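Local coordinates for SusD homolog (Bacteroides thetaiotaomicron, PDB 3SGH), which probably binds glycans at the outer membrane as a SusD-like lipoprotein, built on an alpha-alpha superhelix, for uptake by a partner transporter, at residues S257-G261 against Y262-R266; T412-W415 against I416-P420; T142-H145 against A146-D149; N189-K192 against L193-I197; N61-Y65 against Y66-E70. All coordinates share one frame; numbering follows the deposited sequence.

Interaction 1 of 5, residues S257-G261 against Y262-R266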
loop_
_atom_site.group_PDB
_atom_site.type_symbol
_atom_site.label_atom_id
_atom_site.label_comp_id
_atom_site.label_asym_id
_atom_site.label_seq_id
_atom_site.Cartn_x
_atom_site.Cartn_y
_atom_site.Cartn_z
ATOM N N SER A 257 8.095 0.688 16.962
ATOM C CA SER A 257 9.460 1.057 17.410
ATOM C C SER A 257 9.984 2.363 16.799
ATOM O O SER A 257 10.611 3.198 17.493
ATOM C CB SER A 257 10.450 -0.082 17.103
ATOM O OG SER A 257 10.121 -1.192 17.913
ATOM N N TYR A 258 9.753 2.587 15.514
ATOM C CA TYR A 258 10.141 3.879 14.959
ATOM C C TYR A 258 9.416 5.014 15.725
ATOM O O TYR A 258 10.018 6.008 16.152
ATOM C CB TYR A 258 9.761 3.990 13.496
ATOM C CG TYR A 258 10.815 3.522 12.463
ATOM C CD1 TYR A 258 11.052 2.189 12.197
ATOM C CD2 TYR A 258 11.524 4.466 11.746
ATOM C CE1 TYR A 258 11.977 1.806 11.199
ATOM C CE2 TYR A 258 12.410 4.101 10.779
ATOM C CZ TYR A 258 12.649 2.779 10.519
ATOM O OH TYR A 258 13.516 2.462 9.504
HETATM N N MSE A 259 8.110 4.859 15.894
HETATM C CA MSE A 259 7.290 5.864 16.571
HETATM C C MSE A 259 7.562 6.024 18.080
HETATM O O MSE A 259 7.494 7.141 18.601
HETATM C CB MSE A 259 5.827 5.562 16.280
HETATM C CG MSE A 259 5.492 5.761 14.795
HETATM SE SE MSE A 259 3.656 5.351 14.383
HETATM C CE MSE A 259 2.850 6.983 15.117
ATOM N N ASN A 260 7.948 4.953 18.766
ATOM C CA ASN A 260 8.369 5.045 20.174
ATOM C C ASN A 260 9.669 5.885 20.287
ATOM O O ASN A 260 9.788 6.752 21.156
ATOM C CB ASN A 260 8.581 3.667 20.795
ATOM C CG ASN A 260 7.287 3.010 21.272
ATOM O OD1 ASN A 260 6.298 3.682 21.552
ATOM N ND2 ASN A 260 7.326 1.686 21.436
ATOM N N GLY A 261 10.611 5.640 19.377
ATOM C CA GLY A 261 11.882 6.378 19.360
ATOM C C GLY A 261 11.643 7.858 19.165
ATOM O O GLY A 261 12.325 8.686 19.772
ATOM N N TYR A 262 10.646 8.191 18.324
ATOM C CA TYR A 262 10.268 9.586 18.034
ATOM C C TYR A 262 9.289 10.230 19.016
ATOM O O TYR A 262 8.899 11.398 18.814
ATOM C CB TYR A 262 9.609 9.653 16.656
ATOM C CG TYR A 262 10.497 9.399 15.447
ATOM C CD1 TYR A 262 11.867 9.692 15.474
ATOM C CD2 TYR A 262 9.958 8.934 14.245
ATOM C CE1 TYR A 262 12.651 9.488 14.354
ATOM C CE2 TYR A 262 10.723 8.755 13.126
ATOM C CZ TYR A 262 12.065 9.043 13.172
ATOM O OH TYR A 262 12.795 8.865 12.034
ATOM N N ASN A 263 8.923 9.513 20.082
ATOM C CA ASN A 263 7.847 9.924 21.011
ATOM C C ASN A 263 6.669 10.467 20.231
ATOM O O ASN A 263 6.104 11.489 20.567
ATOM C CB ASN A 263 8.376 10.952 22.028
ATOM C CG ASN A 263 9.464 10.370 22.897
ATOM O OD1 ASN A 263 9.321 9.253 23.378
ATOM N ND2 ASN A 263 10.545 11.112 23.090
ATOM N N ASP A 264 6.295 9.731 19.182
ATOM C CA ASP A 264 5.394 10.245 18.145
ATOM C C ASP A 264 3.988 10.408 18.689
ATOM O O ASP A 264 3.379 9.429 19.140
ATOM C CB ASP A 264 5.406 9.297 16.928
ATOM C CG ASP A 264 4.871 9.931 15.664
ATOM O OD1 ASP A 264 3.733 10.499 15.669
ATOM O OD2 ASP A 264 5.567 9.853 14.620
ATOM N N PRO A 265 3.456 11.623 18.613
ATOM C CA PRO A 265 2.130 11.843 19.180
ATOM C C PRO A 265 0.999 11.179 18.432
ATOM O O PRO A 265 -0.126 11.161 18.924
ATOM C CB PRO A 265 1.951 13.364 19.146
ATOM C CG PRO A 265 3.096 13.932 18.482
ATOM C CD PRO A 265 4.096 12.871 18.150
ATOM N N ARG A 266 1.277 10.649 17.246
ATOM C CA ARG A 266 0.259 9.858 16.559
ATOM C C ARG A 266 0.046 8.477 17.152
ATOM O O ARG A 266 -0.912 7.819 16.768
ATOM C CB ARG A 266 0.603 9.755 15.077
ATOM C CG ARG A 266 0.409 11.096 14.374
ATOM C CD ARG A 266 1.040 11.037 12.959
ATOM N NE ARG A 266 2.484 11.017 13.091
ATOM C CZ ARG A 266 3.327 11.282 12.095
ATOM N NH1 ARG A 266 2.875 11.527 10.850
ATOM N NH2 ARG A 266 4.620 11.295 12.347
#
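Asp264 N donates to Met259 O (2.9 Å, 168°) and Asn263 N to Asn260 O, so the last turn of helix 253-261 is closed by two bonds reaching back from a residue of positive phi and its successor. Tyr262 N still makes an ordinary helical bond to Tyr258 O. The selenomethionine Met259 runs out from the helix and bends at its third torsion (76°), which brings CE against Asp264 and Arg266. There the methyl rests 3.6 Å from Asp264 CG and equally close to Arg266 CB, the Met259 and Arg266 chains crossing at about a right angle. The arrangement is a Schellman motif followed at once by a capping residue, Asp264, for the turn that leads into helix 267-270. Asp264 OD1 takes Arg266 N on its anti lone pair at 2.9 Å and Arg266 NE on its syn one, the latter bond almost straight at 174°. Asp264 OD2 receives Arg266 NH2 at 2.9 Å, so the guanidinium grips the carboxylate side-on in a salt bridge. Replacing Asp264 with an alanine would probably leave Arg266 without its buried counter-charge and strip the cap from Arg266 N. Arg266 NH1 bonds Ser351 OG, and the hydroxyl of Tyr262 reaches Ile393 O.

Interaction 2 of 5, residues T412-W415 against I416-P420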
loop_
_atom_site.group_PDB
_atom_site.type_symbol
_atom_site.label_atom_id
_atom_site.label_comp_id
_atom_site.label_asym_id
_atom_site.label_seq_id
_atom_site.Cartn_x
_atom_site.Cartn_y
_atom_site.Cartn_z
ATOM N N THR A 412 10.552 7.819 5.289
ATOM C CA THR A 412 10.186 7.394 6.654
ATOM C C THR A 412 8.921 8.103 7.170
ATOM O O THR A 412 7.999 7.443 7.699
ATOM C CB THR A 412 11.372 7.559 7.632
ATOM O OG1 THR A 412 12.473 6.790 7.137
ATOM C CG2 THR A 412 11.006 7.048 9.056
ATOM N N GLN A 413 8.871 9.439 7.097
ATOM C CA GLN A 413 7.652 10.164 7.506
ATOM C C GLN A 413 6.473 9.821 6.575
ATOM O O GLN A 413 5.341 9.724 7.014
ATOM C CB GLN A 413 7.880 11.667 7.601
ATOM C CG GLN A 413 8.763 12.039 8.758
ATOM C CD GLN A 413 8.091 11.768 10.114
ATOM O OE1 GLN A 413 6.902 11.867 10.226
ATOM N NE2 GLN A 413 8.869 11.392 11.113
ATOM N N LYS A 414 6.749 9.605 5.298
ATOM C CA LYS A 414 5.667 9.189 4.400
ATOM C C LYS A 414 5.059 7.868 4.869
ATOM O O LYS A 414 3.821 7.665 4.850
ATOM C CB LYS A 414 6.174 9.046 2.978
ATOM C CG LYS A 414 5.140 8.528 1.987
ATOM C CD LYS A 414 5.849 8.240 0.639
ATOM C CE LYS A 414 4.989 7.600 -0.395
ATOM N NZ LYS A 414 5.786 7.158 -1.567
ATOM N N TRP A 415 5.949 6.943 5.246
ATOM C CA TRP A 415 5.556 5.608 5.680
ATOM C C TRP A 415 4.751 5.659 6.976
ATOM O O TRP A 415 3.713 4.996 7.087
ATOM C CB TRP A 415 6.802 4.759 5.806
ATOM C CG TRP A 415 6.617 3.477 6.533
ATOM C CD1 TRP A 415 5.883 2.396 6.133
ATOM C CD2 TRP A 415 7.262 3.117 7.745
ATOM N NE1 TRP A 415 6.049 1.372 7.041
ATOM C CE2 TRP A 415 6.867 1.813 8.059
ATOM C CE3 TRP A 415 8.125 3.783 8.618
ATOM C CZ2 TRP A 415 7.311 1.170 9.198
ATOM C CZ3 TRP A 415 8.593 3.114 9.715
ATOM C CH2 TRP A 415 8.187 1.843 10.000
ATOM N N ILE A 416 5.143 6.547 7.892
ATOM C CA ILE A 416 4.402 6.711 9.132
ATOM C C ILE A 416 3.035 7.315 8.842
ATOM O O ILE A 416 2.027 6.866 9.369
ATOM C CB ILE A 416 5.152 7.617 10.136
ATOM C CG1 ILE A 416 6.380 6.882 10.601
ATOM C CG2 ILE A 416 4.269 7.954 11.365
ATOM C CD1 ILE A 416 7.391 7.806 11.418
ATOM N N ALA A 417 2.994 8.272 7.915
ATOM C CA ALA A 417 1.760 8.983 7.569
ATOM C C ALA A 417 0.719 8.080 6.863
ATOM O O ALA A 417 -0.489 8.182 7.147
ATOM C CB ALA A 417 2.040 10.203 6.702
ATOM N N CYS A 418 1.179 7.246 5.917
ATOM C CA CYS A 418 0.269 6.436 5.112
ATOM C C CYS A 418 -0.009 5.175 5.890
ATOM O O CYS A 418 0.639 4.164 5.682
ATOM C CB CYS A 418 0.891 6.149 3.756
ATOM S SG CYS A 418 1.113 7.718 2.784
ATOM N N TYR A 419 -0.947 5.263 6.840
ATOM C CA TYR A 419 -1.207 4.190 7.786
ATOM C C TYR A 419 -2.697 4.051 8.042
ATOM O O TYR A 419 -3.399 5.087 8.248
ATOM C CB TYR A 419 -0.491 4.433 9.147
ATOM C CG TYR A 419 -1.010 3.557 10.269
ATOM C CD1 TYR A 419 -0.483 2.277 10.477
ATOM C CD2 TYR A 419 -2.022 3.997 11.128
ATOM C CE1 TYR A 419 -0.965 1.456 11.433
ATOM C CE2 TYR A 419 -2.521 3.162 12.105
ATOM C CZ TYR A 419 -1.975 1.909 12.256
ATOM O OH TYR A 419 -2.451 1.081 13.205
ATOM N N PRO A 420 -3.200 2.789 8.083
ATOM C CA PRO A 420 -2.597 1.537 7.661
ATOM C C PRO A 420 -2.654 1.398 6.136
ATOM O O PRO A 420 -3.707 1.622 5.549
ATOM C CB PRO A 420 -3.484 0.449 8.326
ATOM C CG PRO A 420 -4.655 1.161 8.856
ATOM C CD PRO A 420 -4.585 2.589 8.544
HETATM O O HOH W 1 3.030 3.527 4.811
#
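Ile416 packs back against the preceding turn of helix 403-417, its N bonded to Thr412 O at 3.0 Å. From CB, which lies 3.8 Å from Thr412 O, the longer branch turns back along the helix because CG1 stands opposite the carbonyl carbon (chi1 -69°). CG1 passes 3.4 Å from Thr412 O and meets Trp415 CE3 at 4.1 Å. The chain then extends to CD1, which ends 3.9 Å from Gln413 NE2, the two side chains lying alongside each other. CG2 packs against the Arg266 guanidinium. The amide of Gln413 is held from both ends, its NE2 by Tyr363 OH and its OE1 by Arg266. This is the C-terminal turn of the helix: Ala417 N and Cys418 N still bond to Gln413 O and Lys414 O, but Cys418 departs from helical angles and forms the centre of an inverse gamma turn, with a weak bond from Tyr419 N to Ala417 O. A water bridges the exit by donating to both Trp415 O (2.8 Å) and Cys418 O (2.6 Å). Cys418 SG lies 4.2 Å from Lys414 CG, while the extended lysine chain continues to a salt bridge with Asp428. Trp415 NE1 is taken by Ser47 O.

Interaction 3 of 5, residues T142-H145 against A146-D149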
loop_
_atom_site.group_PDB
_atom_site.type_symbol
_atom_site.label_atom_id
_atom_site.label_comp_id
_atom_site.label_asym_id
_atom_site.label_seq_id
_atom_site.Cartn_x
_atom_site.Cartn_y
_atom_site.Cartn_z
ATOM N N THR A 142 4.693 -2.831 -20.306
ATOM C CA THR A 142 3.503 -2.664 -21.125
ATOM C C THR A 142 2.304 -2.373 -20.267
ATOM O O THR A 142 1.519 -1.477 -20.577
ATOM C CB THR A 142 3.265 -3.936 -22.001
ATOM O OG1 THR A 142 4.342 -4.026 -22.961
ATOM C CG2 THR A 142 1.944 -3.858 -22.736
ATOM N N VAL A 143 2.154 -3.118 -19.172
ATOM C CA VAL A 143 0.979 -2.891 -18.299
ATOM C C VAL A 143 1.069 -1.545 -17.582
ATOM O O VAL A 143 0.084 -0.857 -17.494
ATOM C CB VAL A 143 0.665 -4.060 -17.318
ATOM C CG1 VAL A 143 1.763 -4.288 -16.277
ATOM C CG2 VAL A 143 -0.670 -3.823 -16.671
ATOM N N TRP A 144 2.240 -1.145 -17.099
ATOM C CA TRP A 144 2.338 0.167 -16.469
ATOM C C TRP A 144 1.966 1.271 -17.460
ATOM O O TRP A 144 1.190 2.166 -17.140
ATOM C CB TRP A 144 3.725 0.360 -15.859
ATOM C CG TRP A 144 3.846 -0.362 -14.509
ATOM C CD1 TRP A 144 4.388 -1.590 -14.291
ATOM C CD2 TRP A 144 3.344 0.077 -13.232
ATOM N NE1 TRP A 144 4.312 -1.923 -12.991
ATOM C CE2 TRP A 144 3.647 -0.944 -12.304
ATOM C CE3 TRP A 144 2.693 1.221 -12.793
ATOM C CZ2 TRP A 144 3.338 -0.837 -10.948
ATOM C CZ3 TRP A 144 2.337 1.312 -11.446
ATOM C CH2 TRP A 144 2.647 0.286 -10.551
ATOM N N HIS A 145 2.520 1.210 -18.662
ATOM C CA HIS A 145 2.183 2.233 -19.691
ATOM C C HIS A 145 0.702 2.213 -20.091
ATOM O O HIS A 145 0.052 3.287 -20.168
ATOM C CB HIS A 145 3.078 2.100 -20.908
ATOM C CG HIS A 145 4.483 2.572 -20.679
ATOM N ND1 HIS A 145 5.230 3.180 -21.661
ATOM C CD2 HIS A 145 5.286 2.493 -19.597
ATOM C CE1 HIS A 145 6.431 3.465 -21.186
ATOM N NE2 HIS A 145 6.494 3.053 -19.936
ATOM N N ALA A 146 0.150 1.011 -20.293
ATOM C CA ALA A 146 -1.271 0.852 -20.573
ATOM C C ALA A 146 -2.148 1.440 -19.475
ATOM O O ALA A 146 -3.135 2.088 -19.795
ATOM C CB ALA A 146 -1.645 -0.616 -20.786
HETATM N N MSE A 147 -1.783 1.196 -18.205
HETATM C CA MSE A 147 -2.548 1.714 -17.070
HETATM C C MSE A 147 -2.468 3.238 -17.013
HETATM O O MSE A 147 -3.493 3.880 -16.752
HETATM C CB MSE A 147 -2.153 1.063 -15.726
HETATM C CG MSE A 147 -2.495 -0.375 -15.639
HETATM SE SE MSE A 147 -2.182 -1.115 -13.886
HETATM C CE MSE A 147 -0.244 -0.972 -13.967
ATOM N N PHE A 148 -1.302 3.838 -17.261
ATOM C CA PHE A 148 -1.205 5.313 -17.370
ATOM C C PHE A 148 -2.144 5.848 -18.475
ATOM O O PHE A 148 -2.851 6.836 -18.277
ATOM C CB PHE A 148 0.240 5.792 -17.635
ATOM C CG PHE A 148 1.126 5.859 -16.399
ATOM C CD1 PHE A 148 0.902 6.824 -15.439
ATOM C CD2 PHE A 148 2.172 4.945 -16.206
ATOM C CE1 PHE A 148 1.666 6.914 -14.309
ATOM C CE2 PHE A 148 2.968 5.037 -15.085
ATOM C CZ PHE A 148 2.719 6.026 -14.124
ATOM N N ASP A 149 -2.145 5.171 -19.624
ATOM C CA ASP A 149 -3.047 5.554 -20.719
ATOM C C ASP A 149 -4.531 5.535 -20.320
ATOM O O ASP A 149 -5.277 6.475 -20.629
ATOM C CB ASP A 149 -2.796 4.701 -21.972
ATOM C CG ASP A 149 -1.400 4.922 -22.568
ATOM O OD1 ASP A 149 -0.748 5.932 -22.250
ATOM O OD2 ASP A 149 -0.958 4.049 -23.357
#
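Met147, a selenomethionine, reaches back along the helix to Trp144 and sets its CE methyl against one face of the indole, 4.0 Å from the centroid of the six-membered ring and 21° off its normal, a CH-pi contact. A bend at the third torsion (-68°) turns the methyl to the ring. Val143 closes the flank: its CG2 lies 4.0 Å from Met147 CE, the two side chains running alongside each other. Phe148 adds a second aromatic group, with CD2 3.1 Å from Trp144 O, while its CE2 stays 4.5 Å from Trp144 CE3. These residues form the inward stripe of helix 140-162, whose backbone bonds run regularly from Ala146, Met147, Phe148 and Asp149 N to the oxygens four residues earlier. In the alpha-alpha superhelix Trp144, Met147 and Phe148 pack on helices 100-120 and 181-198, and Val143 on Tyr125. The other side is looser. Thr142 is partly exposed there and bonds Asn139 through OG1; Asp149 is exposed, and beyond its backbone bond to His145 O its carboxylate stays 6.5 Å from the imidazole, measured from OD2 to His145 ND1. His145 instead stacks on Tyr206 and bonds Glu203 through NE2.

Interaction 4 of 5, residues N189-K192 against L193-I197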
loop_
_atom_site.group_PDB
_atom_site.type_symbol
_atom_site.label_atom_id
_atom_site.label_comp_id
_atom_site.label_asym_id
_atom_site.label_seq_id
_atom_site.Cartn_x
_atom_site.Cartn_y
_atom_site.Cartn_z
ATOM N N ASN A 189 -5.260 11.989 -10.111
ATOM C CA ASN A 189 -3.925 12.586 -10.306
ATOM C C ASN A 189 -2.936 12.171 -9.243
ATOM O O ASN A 189 -1.752 11.993 -9.537
ATOM C CB ASN A 189 -4.028 14.109 -10.425
ATOM C CG ASN A 189 -4.477 14.529 -11.823
ATOM O OD1 ASN A 189 -3.809 14.228 -12.802
ATOM N ND2 ASN A 189 -5.616 15.210 -11.913
ATOM N N THR A 190 -3.407 11.948 -8.020
ATOM C CA THR A 190 -2.512 11.542 -6.948
ATOM C C THR A 190 -2.081 10.085 -7.198
ATOM O O THR A 190 -0.929 9.711 -6.974
ATOM C CB THR A 190 -3.162 11.683 -5.556
ATOM O OG1 THR A 190 -3.614 13.030 -5.348
ATOM C CG2 THR A 190 -2.187 11.323 -4.446
ATOM N N LEU A 191 -3.002 9.281 -7.688
ATOM C CA LEU A 191 -2.666 7.897 -8.095
ATOM C C LEU A 191 -1.682 7.889 -9.232
ATOM O O LEU A 191 -0.686 7.120 -9.222
ATOM C CB LEU A 191 -3.913 7.164 -8.576
ATOM C CG LEU A 191 -3.740 5.711 -9.042
ATOM C CD1 LEU A 191 -3.126 4.797 -7.959
ATOM C CD2 LEU A 191 -5.086 5.146 -9.561
ATOM N N LYS A 192 -1.919 8.771 -10.186
ATOM C CA LYS A 192 -0.997 8.943 -11.311
ATOM C C LYS A 192 0.391 9.285 -10.771
ATOM O O LYS A 192 1.380 8.710 -11.185
ATOM C CB LYS A 192 -1.485 10.001 -12.279
ATOM C CG LYS A 192 -0.584 10.204 -13.505
ATOM C CD LYS A 192 -1.314 11.144 -14.502
ATOM C CE LYS A 192 -0.462 11.465 -15.705
ATOM N NZ LYS A 192 -1.176 12.260 -16.748
ATOM N N LEU A 193 0.458 10.183 -9.796
ATOM C CA LEU A 193 1.754 10.547 -9.193
ATOM C C LEU A 193 2.392 9.392 -8.397
ATOM O O LEU A 193 3.620 9.163 -8.516
ATOM C CB LEU A 193 1.606 11.788 -8.324
ATOM C CG LEU A 193 2.850 12.333 -7.662
ATOM C CD1 LEU A 193 3.898 12.662 -8.731
ATOM C CD2 LEU A 193 2.489 13.592 -6.846
ATOM N N ARG A 194 1.583 8.650 -7.646
ATOM C CA ARG A 194 2.071 7.422 -6.936
ATOM C C ARG A 194 2.713 6.441 -7.907
ATOM O O ARG A 194 3.851 5.943 -7.697
ATOM C CB ARG A 194 0.944 6.711 -6.219
ATOM C CG ARG A 194 1.397 5.418 -5.540
ATOM C CD ARG A 194 0.193 4.570 -5.104
ATOM N NE ARG A 194 -0.504 5.129 -3.958
ATOM C CZ ARG A 194 -1.598 4.568 -3.406
ATOM N NH1 ARG A 194 -2.129 3.456 -3.924
ATOM N NH2 ARG A 194 -2.186 5.128 -2.385
HETATM N N MSE A 195 1.998 6.179 -9.006
HETATM C CA MSE A 195 2.482 5.275 -10.045
HETATM C C MSE A 195 3.784 5.756 -10.690
HETATM O O MSE A 195 4.745 4.955 -10.886
HETATM C CB MSE A 195 1.359 5.026 -11.085
HETATM C CG MSE A 195 0.171 4.375 -10.430
HETATM SE SE MSE A 195 -1.312 4.234 -11.701
HETATM C CE MSE A 195 -0.361 3.415 -13.140
ATOM N N ALA A 196 3.838 7.054 -10.992
ATOM C CA ALA A 196 4.998 7.681 -11.607
ATOM C C ALA A 196 6.229 7.520 -10.704
ATOM O O ALA A 196 7.291 7.113 -11.154
ATOM C CB ALA A 196 4.739 9.177 -11.882
ATOM N N ILE A 197 6.080 7.832 -9.420
ATOM C CA ILE A 197 7.180 7.659 -8.449
ATOM C C ILE A 197 7.589 6.179 -8.390
ATOM O O ILE A 197 8.772 5.856 -8.389
ATOM C CB ILE A 197 6.789 8.205 -7.035
ATOM C CG1 ILE A 197 6.834 9.763 -7.075
ATOM C CG2 ILE A 197 7.718 7.590 -5.909
ATOM C CD1 ILE A 197 8.291 10.366 -7.101
#
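Leu191 overlaps the selenomethionine Met195 one turn further on, its CG 3.9 Å from Met195 SE and its CD1 4.1 Å from Met195 CG. This is i to i+4 packing on helix 181-198, a buried member of the alpha-alpha superhelix with neighbouring helices on several flanks. Met195 CG also passes close over the backbone, 3.1 Å from Leu191 O, the oxygen that accepts Met195 N in a nearly straight bond (169°). Lys192 and Arg194 leave the helix in other directions. With CG anti to the backbone N (chi1 -178°) and every later torsion extended, Lys192 carries its buried ammonium out to salt bridges with both Asp152 and Glu213, which would be expected to stabilise its charge. The Arg194 chain is instead bent at its third torsion, and its guanidinium pairs with Glu321 and bonds Tyr111. Leu193 packs on Ala211 and Leu325. At the Leu191 end, CD1 comes obliquely to the guanidinium, 4.4 Å from Arg194 NH1.

Interaction 5 of 5, residues N61-Y65 against Y66-E70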
loop_
_atom_site.group_PDB
_atom_site.type_symbol
_atom_site.label_atom_id
_atom_site.label_comp_id
_atom_site.label_asym_id
_atom_site.label_seq_id
_atom_site.Cartn_x
_atom_site.Cartn_y
_atom_site.Cartn_z
ATOM N N ASN A 61 6.232 -21.830 7.547
ATOM C CA ASN A 61 5.977 -21.828 6.089
ATOM C C ASN A 61 4.761 -20.968 5.797
ATOM O O ASN A 61 3.694 -21.437 5.387
ATOM C CB ASN A 61 5.860 -23.247 5.550
ATOM C CG ASN A 61 7.207 -23.922 5.515
ATOM O OD1 ASN A 61 8.136 -23.389 4.915
ATOM N ND2 ASN A 61 7.351 -25.051 6.230
ATOM N N ILE A 62 4.996 -19.682 5.965
ATOM C CA ILE A 62 3.967 -18.634 5.856
ATOM C C ILE A 62 4.601 -17.384 5.311
ATOM O O ILE A 62 5.847 -17.309 5.197
ATOM C CB ILE A 62 3.257 -18.338 7.230
ATOM C CG1 ILE A 62 4.258 -17.905 8.300
ATOM C CG2 ILE A 62 2.392 -19.567 7.714
ATOM C CD1 ILE A 62 3.648 -17.619 9.673
ATOM N N PHE A 63 3.788 -16.402 4.928
ATOM C CA PHE A 63 4.308 -15.173 4.325
ATOM C C PHE A 63 5.402 -14.527 5.168
ATOM O O PHE A 63 6.352 -13.984 4.633
ATOM C CB PHE A 63 3.176 -14.125 4.128
ATOM C CG PHE A 63 2.536 -14.144 2.762
ATOM C CD1 PHE A 63 3.291 -13.934 1.622
ATOM C CD2 PHE A 63 1.175 -14.360 2.621
ATOM C CE1 PHE A 63 2.698 -13.928 0.360
ATOM C CE2 PHE A 63 0.601 -14.324 1.374
ATOM C CZ PHE A 63 1.369 -14.130 0.248
ATOM N N ALA A 64 5.239 -14.547 6.490
ATOM C CA ALA A 64 6.135 -13.735 7.352
ATOM C C ALA A 64 7.576 -14.140 7.218
ATOM O O ALA A 64 8.464 -13.321 7.463
ATOM C CB ALA A 64 5.699 -13.795 8.835
ATOM N N TYR A 65 7.809 -15.410 6.855
ATOM C CA TYR A 65 9.177 -15.913 6.640
ATOM C C TYR A 65 9.451 -16.183 5.137
ATOM O O TYR A 65 10.374 -16.938 4.761
ATOM C CB TYR A 65 9.416 -17.175 7.478
ATOM C CG TYR A 65 9.022 -17.098 8.942
ATOM C CD1 TYR A 65 7.729 -17.340 9.348
ATOM C CD2 TYR A 65 9.977 -16.848 9.943
ATOM C CE1 TYR A 65 7.379 -17.358 10.681
ATOM C CE2 TYR A 65 9.654 -16.827 11.245
ATOM C CZ TYR A 65 8.337 -17.093 11.648
ATOM O OH TYR A 65 7.962 -17.118 12.980
ATOM N N TYR A 66 8.610 -15.584 4.296
ATOM C CA TYR A 66 8.798 -15.534 2.862
ATOM C C TYR A 66 8.552 -16.859 2.194
ATOM O O TYR A 66 9.095 -17.098 1.164
ATOM C CB TYR A 66 10.212 -15.044 2.502
ATOM C CG TYR A 66 10.716 -13.865 3.324
ATOM C CD1 TYR A 66 9.898 -12.791 3.664
ATOM C CD2 TYR A 66 12.020 -13.849 3.786
ATOM C CE1 TYR A 66 10.392 -11.741 4.448
ATOM C CE2 TYR A 66 12.506 -12.799 4.559
ATOM C CZ TYR A 66 11.713 -11.749 4.868
ATOM O OH TYR A 66 12.230 -10.733 5.670
ATOM N N ASN A 67 7.720 -17.718 2.786
ATOM C CA ASN A 67 7.480 -19.019 2.180
ATOM C C ASN A 67 6.015 -19.469 2.325
ATOM O O ASN A 67 5.707 -20.565 2.825
ATOM C CB ASN A 67 8.428 -20.057 2.767
ATOM C CG ASN A 67 8.630 -21.231 1.859
ATOM O OD1 ASN A 67 8.923 -21.054 0.680
ATOM N ND2 ASN A 67 8.479 -22.454 2.395
ATOM N N ALA A 68 5.115 -18.605 1.869
ATOM C CA ALA A 68 3.677 -18.917 1.875
ATOM C C ALA A 68 3.311 -20.114 1.025
ATOM O O ALA A 68 3.928 -20.397 -0.025
ATOM C CB ALA A 68 2.849 -17.718 1.405
ATOM N N SER A 69 2.239 -20.764 1.449
ATOM C CA SER A 69 1.534 -21.772 0.678
ATOM C C SER A 69 1.028 -21.215 -0.641
ATOM O O SER A 69 0.892 -20.027 -0.806
ATOM C CB SER A 69 0.335 -22.294 1.473
ATOM O OG SER A 69 -0.663 -21.289 1.622
ATOM N N GLU A 70 0.743 -22.094 -1.590
ATOM C CA GLU A 70 0.155 -21.666 -2.857
ATOM C C GLU A 70 -1.146 -20.926 -2.620
ATOM O O GLU A 70 -1.367 -19.905 -3.238
ATOM C CB GLU A 70 -0.112 -22.866 -3.736
ATOM C CG GLU A 70 1.177 -23.561 -4.214
ATOM C CD GLU A 70 0.941 -24.739 -5.175
ATOM O OE1 GLU A 70 -0.229 -25.044 -5.501
ATOM O OE2 GLU A 70 1.936 -25.410 -5.587
HETATM O O HOH W 2 1.384 -20.095 4.048
#
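Asn61 meets Asn67 amide to amide: Asn67 ND2 donates to Asn61 OD1 at 2.7 Å, in its own amide plane but from above the plane of the acceptor, the two amides being 64° apart. They pin together the ends of a tight chain reversal whose middle is a short 3-10 turn at Phe63 and Ala64, before helix 70-73. Ile62 O accepts from Tyr65 N and Asn67 N, which approach from opposite faces of its carbonyl plane. Phe63 follows, presenting one ring face to Ala68, whose CB sits 3.7 Å from the centroid and 6° off the normal, a CH-pi contact. Phe63 O takes Tyr66 N at 2.8 Å. Past Ala64, Tyr65 sends its hydroxyl to Ser289 O, and its CA lies over one face of the Tyr66 ring. Tyr66 takes a positive phi (73°), which turns the chain so that Asn67 N can reach Ile62 O; its hydroxyl bonds Ala440 N. Putting a serine at Tyr66 would probably uncover Tyr65 CA and leave Ala440 N without its hydroxyl partner. Ser69 caps helix 70-73 through OG to His72 N, and a water accepts from Ser69 N at 2.8 Å while donating to Asn61 O at 3.0 Å.

How the interactions relate
Two pairs of contacts touch, and interaction 5 stands apart. Interactions 1 and 2, centres 12 Å apart, meet where Arg266 NH2 probably bonds Gln413 OE1 (3.2 Å) and where Tyr258 packs edge-to-face with Trp415, tying the end of helix 253-261 to that of helix 403-417. Interactions 3 and 4, also 12 Å between centres, interlock through Phe148 CZ on Met195 CB (3.5 Å) and Trp144 CE3 on Met195 CE (3.8 Å). The pairs approach through interactions 2 and 4, whose nearest atoms are about 5 Å apart; Glu321, on helix 319-331, touches Cys418 and pairs with Arg194. Interaction 5 lies 25 Å or more, centre to centre, from every other contact.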